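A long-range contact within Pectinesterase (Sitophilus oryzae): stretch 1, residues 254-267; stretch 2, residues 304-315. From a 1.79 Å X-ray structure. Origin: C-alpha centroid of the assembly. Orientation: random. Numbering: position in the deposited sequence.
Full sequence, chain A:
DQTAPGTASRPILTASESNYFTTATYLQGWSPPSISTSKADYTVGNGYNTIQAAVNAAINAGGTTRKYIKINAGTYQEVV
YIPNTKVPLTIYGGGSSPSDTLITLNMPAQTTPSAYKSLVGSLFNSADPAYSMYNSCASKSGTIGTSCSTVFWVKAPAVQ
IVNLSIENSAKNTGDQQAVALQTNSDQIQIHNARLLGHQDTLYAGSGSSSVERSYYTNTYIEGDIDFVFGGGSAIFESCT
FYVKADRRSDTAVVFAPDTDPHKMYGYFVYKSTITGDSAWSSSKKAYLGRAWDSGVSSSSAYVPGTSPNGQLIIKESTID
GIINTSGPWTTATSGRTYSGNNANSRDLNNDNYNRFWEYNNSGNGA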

# COMPACT_ATOMS: atom_id res chain seq x y z
N VAL A 254 -11.42 1.05 1.90
CA VAL A 254 -10.06 1.59 1.70
C VAL A 254 -8.98 0.59 2.10
O VAL A 254 -8.23 0.08 1.23
CB VAL A 254 -9.89 2.91 2.46
CG1 VAL A 254 -8.47 3.45 2.31
CG2 VAL A 254 -10.92 3.92 1.99
N PHE A 255 -8.88 0.31 3.41
CA PHE A 255 -7.81 -0.50 3.98
C PHE A 255 -8.21 -1.96 4.17
O PHE A 255 -9.31 -2.26 4.62
CB PHE A 255 -7.38 0.07 5.33
CG PHE A 255 -6.86 1.48 5.25
CD1 PHE A 255 -5.57 1.74 4.87
CD2 PHE A 255 -7.69 2.55 5.53
CE1 PHE A 255 -5.09 3.04 4.78
CE2 PHE A 255 -7.24 3.86 5.45
CZ PHE A 255 -5.94 4.10 5.07
N ALA A 256 -7.29 -2.87 3.83
CA ALA A 256 -7.46 -4.30 4.07
C ALA A 256 -6.16 -4.89 4.62
O ALA A 256 -5.47 -5.62 3.93
CB ALA A 256 -7.92 -5.04 2.81
N PRO A 257 -5.85 -4.62 5.90
CA PRO A 257 -4.65 -5.20 6.50
C PRO A 257 -4.78 -6.67 6.90
O PRO A 257 -5.86 -7.10 7.34
CB PRO A 257 -4.40 -4.32 7.75
CG PRO A 257 -5.60 -3.45 7.89
CD PRO A 257 -6.64 -3.84 6.88
N ASP A 258 -3.69 -7.43 6.71
CA ASP A 258 -3.60 -8.81 7.19
C ASP A 258 -2.48 -8.94 8.22
O ASP A 258 -1.82 -9.98 8.36
CB ASP A 258 -3.46 -9.81 6.01
CG ASP A 258 -2.06 -9.84 5.39
OD1 ASP A 258 -1.32 -8.83 5.42
OD2 ASP A 258 -1.74 -10.91 4.81
N THR A 259 -2.30 -7.86 8.97
CA THR A 259 -1.31 -7.80 10.03
C THR A 259 -1.31 -9.05 10.90
O THR A 259 -2.36 -9.48 11.40
CB THR A 259 -1.58 -6.60 10.95
OG1 THR A 259 -2.01 -5.47 10.18
CG2 THR A 259 -0.34 -6.28 11.75
N ASP A 260 -0.13 -9.62 11.07
CA ASP A 260 0.07 -10.75 11.99
C ASP A 260 -0.42 -10.40 13.41
O ASP A 260 -0.13 -9.31 13.89
CB ASP A 260 1.57 -11.14 12.00
CG ASP A 260 1.85 -12.44 12.77
OD1 ASP A 260 1.78 -12.43 14.02
OD2 ASP A 260 2.20 -13.44 12.12
N PRO A 261 -1.17 -11.32 14.07
CA PRO A 261 -1.73 -11.08 15.42
C PRO A 261 -0.69 -10.74 16.49
O PRO A 261 -1.01 -10.05 17.45
CB PRO A 261 -2.45 -12.39 15.76
CG PRO A 261 -1.88 -13.40 14.82
CD PRO A 261 -1.61 -12.64 13.56
N HIS A 262 0.55 -11.16 16.29
CA HIS A 262 1.62 -10.88 17.23
C HIS A 262 2.33 -9.59 16.91
O HIS A 262 3.20 -9.14 17.66
CB HIS A 262 2.58 -12.08 17.27
CG HIS A 262 1.87 -13.37 17.56
ND1 HIS A 262 1.82 -13.93 18.82
CD2 HIS A 262 1.12 -14.17 16.76
CE1 HIS A 262 1.10 -15.04 18.78
NE2 HIS A 262 0.66 -15.21 17.55
N LYS A 263 1.96 -8.97 15.80
CA LYS A 263 2.51 -7.67 15.40
C LYS A 263 1.63 -6.56 15.98
O LYS A 263 0.44 -6.49 15.67
CB LYS A 263 2.60 -7.57 13.86
CG LYS A 263 3.54 -6.49 13.35
CD LYS A 263 3.56 -6.36 11.82
CE LYS A 263 4.49 -7.35 11.15
NZ LYS A 263 4.87 -6.94 9.77
N MET A 264 2.23 -5.71 16.80
CA MET A 264 1.56 -4.57 17.40
C MET A 264 1.22 -3.47 16.39
O MET A 264 0.18 -2.83 16.47
CB MET A 264 2.47 -3.95 18.47
CG MET A 264 1.97 -4.00 19.91
SD MET A 264 2.70 -2.64 20.86
CE MET A 264 1.25 -1.73 21.38
N TYR A 265 2.17 -3.22 15.50
CA TYR A 265 2.13 -2.09 14.58
C TYR A 265 1.81 -2.52 13.16
O TYR A 265 2.68 -3.01 12.44
CB TYR A 265 3.47 -1.34 14.63
CG TYR A 265 3.79 -0.88 16.04
CD1 TYR A 265 3.04 0.11 16.63
CD2 TYR A 265 4.79 -1.49 16.79
CE1 TYR A 265 3.30 0.53 17.93
CE2 TYR A 265 5.05 -1.08 18.09
CZ TYR A 265 4.31 -0.08 18.65
OH TYR A 265 4.55 0.34 19.94
N GLY A 266 0.56 -2.30 12.75
CA GLY A 266 0.14 -2.49 11.37
C GLY A 266 0.19 -1.16 10.65
O GLY A 266 1.27 -0.60 10.44
N TYR A 267 -0.97 -0.64 10.30
CA TYR A 267 -1.07 0.60 9.52
C TYR A 267 -1.37 1.80 10.44
O TYR A 267 -2.21 1.72 11.31
CB TYR A 267 -2.12 0.43 8.42
CG TYR A 267 -1.78 -0.53 7.30
CD1 TYR A 267 -0.48 -0.96 7.07
CD2 TYR A 267 -2.79 -0.98 6.43
CE1 TYR A 267 -0.17 -1.81 6.00
CE2 TYR A 267 -2.49 -1.82 5.37
CZ TYR A 267 -1.18 -2.24 5.17
OH TYR A 267 -0.89 -3.06 4.11
N PRO A 304 -8.06 -17.11 16.68
CA PRO A 304 -7.56 -15.92 17.38
C PRO A 304 -6.16 -16.14 17.93
O PRO A 304 -5.93 -17.13 18.62
CB PRO A 304 -8.56 -15.71 18.52
CG PRO A 304 -9.79 -16.44 18.12
CD PRO A 304 -9.39 -17.54 17.17
N GLY A 305 -5.24 -15.24 17.61
CA GLY A 305 -3.83 -15.38 18.00
C GLY A 305 -2.93 -16.08 16.99
O GLY A 305 -1.70 -16.00 17.10
N THR A 306 -3.52 -16.78 16.01
CA THR A 306 -2.76 -17.46 14.96
C THR A 306 -3.10 -16.87 13.58
O THR A 306 -2.19 -16.54 12.81
CB THR A 306 -3.02 -18.98 15.00
OG1 THR A 306 -2.59 -19.51 16.27
CG2 THR A 306 -2.28 -19.69 13.89
N SER A 307 -4.40 -16.75 13.27
CA SER A 307 -4.85 -16.13 12.02
C SER A 307 -4.46 -14.65 11.99
O SER A 307 -4.27 -14.04 13.04
CB SER A 307 -6.35 -16.29 11.82
OG SER A 307 -6.74 -17.65 11.89
N PRO A 308 -4.32 -14.06 10.78
CA PRO A 308 -4.06 -12.63 10.69
C PRO A 308 -5.17 -11.87 11.37
O PRO A 308 -6.31 -12.34 11.41
CB PRO A 308 -4.11 -12.33 9.19
CG PRO A 308 -3.98 -13.63 8.50
CD PRO A 308 -4.45 -14.69 9.44
N ASN A 309 -4.84 -10.71 11.93
CA ASN A 309 -5.86 -9.85 12.46
C ASN A 309 -5.45 -8.40 12.24
O ASN A 309 -4.76 -7.78 13.07
CB ASN A 309 -6.15 -10.17 13.93
CG ASN A 309 -7.43 -9.52 14.42
OD1 ASN A 309 -8.40 -9.29 13.67
ND2 ASN A 309 -7.43 -9.20 15.71
N GLY A 310 -5.87 -7.89 11.07
CA GLY A 310 -5.43 -6.59 10.57
C GLY A 310 -5.47 -5.46 11.59
O GLY A 310 -6.46 -5.29 12.29
N GLN A 311 -4.39 -4.69 11.65
CA GLN A 311 -4.25 -3.60 12.62
C GLN A 311 -4.15 -2.28 11.87
O GLN A 311 -3.35 -2.16 10.95
CB GLN A 311 -3.02 -3.81 13.50
CG GLN A 311 -3.02 -3.06 14.83
CD GLN A 311 -2.62 -1.60 14.74
OE1 GLN A 311 -1.91 -1.18 13.83
NE2 GLN A 311 -3.09 -0.80 15.71
N LEU A 312 -4.97 -1.32 12.30
CA LEU A 312 -5.07 -0.00 11.68
C LEU A 312 -5.52 1.06 12.67
O LEU A 312 -6.54 0.92 13.29
CB LEU A 312 -6.08 -0.02 10.53
CG LEU A 312 -6.46 1.33 9.93
CD1 LEU A 312 -5.29 2.05 9.27
CD2 LEU A 312 -7.55 1.10 8.89
N ILE A 313 -4.76 2.13 12.78
CA ILE A 313 -5.16 3.31 13.52
C ILE A 313 -5.20 4.53 12.59
O ILE A 313 -4.22 4.82 11.90
CB ILE A 313 -4.22 3.54 14.69
CG1 ILE A 313 -4.49 2.44 15.72
CG2 ILE A 313 -4.43 4.94 15.30
CD1 ILE A 313 -3.51 2.45 16.86
N ILE A 314 -6.34 5.22 12.57
CA ILE A 314 -6.46 6.51 11.88
C ILE A 314 -6.54 7.59 12.94
O ILE A 314 -7.49 7.63 13.71
CB ILE A 314 -7.68 6.56 10.97
CG1 ILE A 314 -7.57 5.48 9.89
CG2 ILE A 314 -7.80 7.93 10.31
CD1 ILE A 314 -8.86 5.18 9.17
N LYS A 315 -5.50 8.42 12.99
CA LYS A 315 -5.33 9.42 14.05
C LYS A 315 -5.18 10.84 13.48
O LYS A 315 -4.40 11.05 12.55
CB LYS A 315 -4.06 9.10 14.82
CG LYS A 315 -3.69 10.08 15.92
CD LYS A 315 -2.68 9.43 16.85
CE LYS A 315 -2.21 10.37 17.96
NZ LYS A 315 -1.18 9.71 18.79

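What joins the two backbones where they run side by side? At Tyr-267 and Leu-312 they form a parallel beta bridge, with the two CA atoms 4.6 Å apart. Tyr-267 supplies both halves of the ladder: its N donates to Gln-311 O at 2.9 Å, and its O accepts from Ile-313 N at 3.0 Å. With N-H...O angles of 173° and 167°, both bonds are nearly straight, so one tyrosine backbone bridges the two residues that flank Leu-312. CA-H...O contacts fill in the pattern, Leu-312 CA lying 3.4 Å from Tyr-267 O and Gly-266 CA 3.5 Å from Gln-311 O. A side chain on Gly-266 would not fit this approach, since an ideal CB there would fall 2.3 Å from Gln-311 O. Away from the bridge, Pro-257 O lies 3.3 Å from Gly-310 CA in another CA-H...O contact. Glycine permits that closeness: an ideal CB on Gly-310 would clash with Pro-257 O at 2.3 Å.

How do the loop residues before the bridge find polar partners? Thr-259 offers two acceptors to backbone N-H groups of the other stretch. Its carbonyl O takes a hydrogen bond from Asn-309 N at 2.8 Å, and its side-chain OG1 takes one from Gln-311 N at 2.9 Å, so the threonine spans Gly-310. Gln-311 answers with its own side chain: OE1 accepts from Gly-266 N at 2.9 Å, and the same residue thus meets the first stretch through backbone N, backbone O and side-chain oxygen. The fit is not perfect, for Thr-259 N is buried by the contact without a partner anywhere in the model.

What does the turn contribute? Asp-260 to Lys-263 form a type I beta turn, closed by Lys-263 N to Asp-260 O at 2.9 Å and reinforced by His-262 N to Asp-260 OD1, also at 2.9 Å. Within the turn, the CA-to-CB bond of Pro-261 points toward the second stretch, where its ring meets a run of carbonyl groups: Pro-261 CG is 3.0 Å from Ser-307 O and 3.5 Å from Gly-305 O. The end of the His-262 side chain comes nearer than its base, and NE2 reaches Gly-305 O at 2.5 Å. That distance is short, but the angle of 127° is well bent and the hydrogen bond is weak. Gly-305 has phi/psi of 92/-16, a conformation in which a CB would be jammed against the preceding carbonyl O.

Where does apolar packing take over? Leu-312 is its centre. The leucine CD1 lies over one face of the Phe-255 ring, while CD2 approaches Phe-255 CD2 to 3.7 Å; Leu-312 CD1 also comes within 3.7 Å of Tyr-267 CB, a neighbour across the bridge on the same face of the sheet. Farther along, Ile-314 CD1 sits 4.3 Å from Phe-255 CE2. Pro-257 adds a looser contact, its CG 4.4 Å from Leu-312 CB.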